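Soluble inorganic pyrophosphatase (Toxoplasma gondii, PDB 5WRT) probably hydrolyses inorganic pyrophosphate to two phosphates, as a magnesium-dependent type I (family I) soluble pyrophosphatase. Local coordinates at residues S87-N92 with E189-Y194. Sequence-based numbering, arbitrary orientation.
Sequences STLYWN and EWFRWY
The indole of Trp-190 lies between Leu-89 on one face and Tyr-194 on the other. Leu-89 CD1 sits 3.4 Å above the centre of the six-membered ring of Trp-190, a close CH-pi contact; on the opposite face Tyr-194 CB is offset toward the rim. At the indole edge are the backbone oxygens of Ser-87 and Thr-88 and Tyr-90 CE2, the last 3.7 Å from Trp-190 CD1. Trp-91 brings the edge of its six-membered ring toward the face of the five-membered ring of Trp-190 in an offset edge-to-face pair, planes at 84°. CG of Trp-190 is anti to the backbone N (chi1 -161°), and CB points toward 87-92. Trp-190 NE1 donates to Thr-88 O at 2.7 Å, with an N-H...O angle of 149°; the donor stands above the carbonyl plane. This bond satisfies the buried indole nitrogen and helps to fix the rotation of the indole. The same carbonyl oxygen, Thr-88 O, lies 3.5 Å over the centre of the Tyr-90 ring. Tyr-90 OH is hydrogen-bonded to Ser-87 OG of the second subunit, so the contact adjoins the dimer interface. The Phe-191 side chain, whose ring face covers Trp-190 CE3, lies about 8 Å from a bound magnesium ion. The buried aromatic cluster of Tyr-90, Trp-91 and Trp-190 thus joins helix 183-193 to the end of strand 84-89 within the pyrophosphatase domain, next to the subunit interface, with Phe-191 on the side near the magnesium site.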
ATOM      1  N   SER A  87      -1.844  -7.109  -0.088  1.00 28.41           N
ATOM      2  CA  SER A  87      -1.232  -6.232   0.895  1.00 26.92           C
ATOM      3  C   SER A  87      -2.143  -6.102   2.107  1.00 26.98           C
ATOM      4  O   SER A  87      -3.362  -6.269   2.010  1.00 27.64           O
ATOM      5  CB  SER A  87      -0.950  -4.848   0.304  1.00 27.48           C
ATOM      6  OG  SER A  87       0.119  -4.908  -0.625  1.00 28.00           O
ATOM      7  N   THR A  88      -1.533  -5.821   3.255  1.00 26.28           N
ATOM      8  CA  THR A  88      -2.301  -5.591   4.470  1.00 27.08           C
ATOM      9  C   THR A  88      -3.016  -4.245   4.403  1.00 25.99           C
ATOM     10  O   THR A  88      -2.440  -3.234   3.991  1.00 25.67           O
ATOM     11  CB  THR A  88      -1.385  -5.645   5.696  1.00 28.22           C
ATOM     12  OG1 THR A  88      -0.855  -6.970   5.842  1.00 28.51           O
ATOM     13  CG2 THR A  88      -2.143  -5.274   6.956  1.00 26.16           C
ATOM     14  N   LEU A  89      -4.289  -4.244   4.796  1.00 24.84           N
ATOM     15  CA  LEU A  89      -5.057  -3.011   4.906  1.00 25.06           C
ATOM     16  C   LEU A  89      -4.793  -2.370   6.263  1.00 25.65           C
ATOM     17  O   LEU A  89      -4.915  -3.027   7.301  1.00 25.56           O
ATOM     18  CB  LEU A  89      -6.546  -3.301   4.726  1.00 23.48           C
ATOM     19  CG  LEU A  89      -7.480  -2.144   4.363  1.00 23.41           C
ATOM     20  CD1 LEU A  89      -6.829  -1.199   3.368  1.00 22.78           C
ATOM     21  CD2 LEU A  89      -8.771  -2.700   3.795  1.00 24.09           C
ATOM     22  N   TYR A  90      -4.436  -1.088   6.256  1.00 23.99           N
ATOM     23  CA  TYR A  90      -3.995  -0.401   7.463  1.00 24.07           C
ATOM     24  C   TYR A  90      -5.121   0.329   8.182  1.00 24.61           C
ATOM     25  O   TYR A  90      -4.847   1.123   9.087  1.00 25.28           O
ATOM     26  CB  TYR A  90      -2.878   0.591   7.129  1.00 24.27           C
ATOM     27  CG  TYR A  90      -1.750  -0.019   6.333  1.00 25.42           C
ATOM     28  CD1 TYR A  90      -0.937  -0.998   6.886  1.00 25.89           C
ATOM     29  CD2 TYR A  90      -1.497   0.386   5.026  1.00 23.92           C
ATOM     30  CE1 TYR A  90       0.094  -1.561   6.164  1.00 25.50           C
ATOM     31  CE2 TYR A  90      -0.466  -0.172   4.295  1.00 23.67           C
ATOM     32  CZ  TYR A  90       0.326  -1.145   4.870  1.00 25.22           C
ATOM     33  OH  TYR A  90       1.354  -1.706   4.153  1.00 24.82           O
ATOM     34  N   TRP A  91      -6.372   0.087   7.802  1.00 23.59           N
ATOM     35  CA  TRP A  91      -7.508   0.751   8.419  1.00 23.81           C
ATOM     36  C   TRP A  91      -8.682  -0.212   8.482  1.00 24.20           C
ATOM     37  O   TRP A  91      -8.799  -1.123   7.658  1.00 24.22           O
ATOM     38  CB  TRP A  91      -7.902   2.020   7.648  1.00 23.25           C
ATOM     39  CG  TRP A  91      -6.742   2.931   7.375  1.00 23.46           C
ATOM     40  CD1 TRP A  91      -6.299   3.954   8.162  1.00 23.75           C
ATOM     41  CD2 TRP A  91      -5.862   2.886   6.243  1.00 22.50           C
ATOM     42  NE1 TRP A  91      -5.203   4.552   7.590  1.00 23.82           N
ATOM     43  CE2 TRP A  91      -4.915   3.916   6.410  1.00 24.23           C
ATOM     44  CE3 TRP A  91      -5.785   2.078   5.105  1.00 21.87           C
ATOM     45  CZ2 TRP A  91      -3.905   4.159   5.480  1.00 25.42           C
ATOM     46  CZ3 TRP A  91      -4.781   2.321   4.183  1.00 22.52           C
ATOM     47  CH2 TRP A  91      -3.855   3.354   4.376  1.00 23.03           C
ATOM     48  N   ASN A  92      -9.542  -0.014   9.480  1.00 23.30           N
ATOM     49  CA  ASN A  92     -10.783  -0.773   9.546  1.00 24.07           C
ATOM     50  C   ASN A  92     -11.618  -0.504   8.302  1.00 23.87           C
ATOM     51  O   ASN A  92     -11.768   0.642   7.868  1.00 22.93           O
ATOM     52  CB  ASN A  92     -11.566  -0.409  10.805  1.00 26.04           C
ATOM     53  CG  ASN A  92     -10.766  -0.636  12.071  1.00 27.54           C
ATOM     54  OD1 ASN A  92     -10.501  -1.775  12.455  1.00 28.52           O
ATOM     55  ND2 ASN A  92     -10.370   0.450  12.724  1.00 26.50           N
ATOM     56  N   GLU A 189      -3.523   5.683  -2.280  1.00 23.57           N
ATOM     57  CA  GLU A 189      -2.476   4.887  -2.907  1.00 24.35           C
ATOM     58  C   GLU A 189      -2.670   3.400  -2.642  1.00 23.92           C
ATOM     59  O   GLU A 189      -2.293   2.570  -3.477  1.00 24.16           O
ATOM     60  CB  GLU A 189      -1.101   5.341  -2.417  1.00 23.50           C
ATOM     61  CG  GLU A 189      -0.736   6.766  -2.823  1.00 25.08           C
ATOM     62  CD  GLU A 189      -0.997   7.060  -4.291  1.00 25.95           C
ATOM     63  OE1 GLU A 189      -0.727   6.186  -5.142  1.00 25.01           O
ATOM     64  OE2 GLU A 189      -1.482   8.171  -4.593  1.00 28.00           O
ATOM     65  N   TRP A 190      -3.254   3.045  -1.496  1.00 24.16           N
ATOM     66  CA  TRP A 190      -3.523   1.641  -1.210  1.00 23.11           C
ATOM     67  C   TRP A 190      -4.483   1.052  -2.235  1.00 23.84           C
ATOM     68  O   TRP A 190      -4.206   0.009  -2.838  1.00 23.89           O
ATOM     69  CB  TRP A 190      -4.088   1.485   0.203  1.00 23.27           C
ATOM     70  CG  TRP A 190      -3.967   0.090   0.738  1.00 23.92           C
ATOM     71  CD1 TRP A 190      -3.001  -0.384   1.578  1.00 22.73           C
ATOM     72  CD2 TRP A 190      -4.833  -1.018   0.458  1.00 22.66           C
ATOM     73  NE1 TRP A 190      -3.215  -1.714   1.843  1.00 24.60           N
ATOM     74  CE2 TRP A 190      -4.332  -2.129   1.166  1.00 24.39           C
ATOM     75  CE3 TRP A 190      -5.984  -1.179  -0.320  1.00 22.95           C
ATOM     76  CZ2 TRP A 190      -4.942  -3.382   1.121  1.00 23.00           C
ATOM     77  CZ3 TRP A 190      -6.588  -2.424  -0.364  1.00 24.04           C
ATOM     78  CH2 TRP A 190      -6.066  -3.508   0.351  1.00 23.54           C
ATOM     79  N   PHE A 191      -5.616   1.717  -2.455  1.00 23.11           N
ATOM     80  CA  PHE A 191      -6.609   1.203  -3.389  1.00 24.00           C
ATOM     81  C   PHE A 191      -6.229   1.433  -4.846  1.00 26.29           C
ATOM     82  O   PHE A 191      -6.799   0.781  -5.726  1.00 26.78           O
ATOM     83  CB  PHE A 191      -7.975   1.817  -3.083  1.00 24.18           C
ATOM     84  CG  PHE A 191      -8.636   1.219  -1.875  1.00 24.47           C
ATOM     85  CD1 PHE A 191      -9.244  -0.025  -1.950  1.00 24.67           C
ATOM     86  CD2 PHE A 191      -8.624   1.881  -0.658  1.00 22.72           C
ATOM     87  CE1 PHE A 191      -9.844  -0.588  -0.838  1.00 24.96           C
ATOM     88  CE2 PHE A 191      -9.222   1.321   0.458  1.00 24.31           C
ATOM     89  CZ  PHE A 191      -9.833   0.085   0.367  1.00 22.67           C
ATOM     90  N   ARG A 192      -5.281   2.331  -5.120  1.00 24.49           N
ATOM     91  CA  ARG A 192      -4.802   2.486  -6.490  1.00 26.00           C
ATOM     92  C   ARG A 192      -3.944   1.300  -6.913  1.00 27.41           C
ATOM     93  O   ARG A 192      -4.017   0.853  -8.064  1.00 27.99           O
ATOM     94  CB  ARG A 192      -4.012   3.787  -6.639  1.00 25.48           C
ATOM     95  CG  ARG A 192      -3.705   4.154  -8.089  1.00 26.24           C
ATOM     96  CD  ARG A 192      -2.373   4.878  -8.229  1.00 25.16           C
ATOM     97  NE  ARG A 192      -2.340   6.135  -7.489  1.00 27.53           N
ATOM     98  CZ  ARG A 192      -2.792   7.295  -7.960  1.00 27.72           C
ATOM     99  NH1 ARG A 192      -3.313   7.364  -9.178  1.00 26.56           N
ATOM    100  NH2 ARG A 192      -2.717   8.388  -7.211  1.00 25.24           N
ATOM    101  N   TRP A 193      -3.137   0.766  -5.995  1.00 25.19           N
ATOM    102  CA  TRP A 193      -2.087  -0.181  -6.338  1.00 25.92           C
ATOM    103  C   TRP A 193      -2.372  -1.622  -5.930  1.00 26.29           C
ATOM    104  O   TRP A 193      -1.665  -2.521  -6.396  1.00 27.84           O
ATOM    105  CB  TRP A 193      -0.759   0.259  -5.699  1.00 24.93           C
ATOM    106  CG  TRP A 193      -0.172   1.498  -6.306  1.00 25.70           C
ATOM    107  CD1 TRP A 193      -0.248   2.770  -5.813  1.00 24.99           C
ATOM    108  CD2 TRP A 193       0.592   1.582  -7.515  1.00 26.97           C
ATOM    109  NE1 TRP A 193       0.415   3.641  -6.643  1.00 25.08           N
ATOM    110  CE2 TRP A 193       0.940   2.937  -7.697  1.00 26.61           C
ATOM    111  CE3 TRP A 193       1.013   0.646  -8.465  1.00 27.80           C
ATOM    112  CZ2 TRP A 193       1.688   3.377  -8.787  1.00 27.10           C
ATOM    113  CZ3 TRP A 193       1.756   1.084  -9.546  1.00 29.35           C
ATOM    114  CH2 TRP A 193       2.086   2.438  -9.698  1.00 28.18           C
ATOM    115  N   TYR A 194      -3.377  -1.874  -5.087  1.00 27.84           N
ATOM    116  CA  TYR A 194      -3.464  -3.177  -4.426  1.00 29.82           C
ATOM    117  C   TYR A 194      -3.822  -4.325  -5.366  1.00 31.09           C
ATOM    118  O   TYR A 194      -3.657  -5.488  -4.983  1.00 31.37           O
ATOM    119  CB  TYR A 194      -4.461  -3.126  -3.266  1.00 27.63           C
ATOM    120  CG  TYR A 194      -5.917  -3.179  -3.665  1.00 28.03           C
ATOM    121  CD1 TYR A 194      -6.481  -2.181  -4.447  1.00 29.12           C
ATOM    122  CD2 TYR A 194      -6.731  -4.224  -3.247  1.00 29.28           C
ATOM    123  CE1 TYR A 194      -7.814  -2.223  -4.807  1.00 28.91           C
ATOM    124  CE2 TYR A 194      -8.066  -4.276  -3.601  1.00 29.79           C
ATOM    125  CZ  TYR A 194      -8.603  -3.272  -4.382  1.00 31.53           C
ATOM    126  OH  TYR A 194      -9.932  -3.317  -4.738  1.00 33.17           O
TER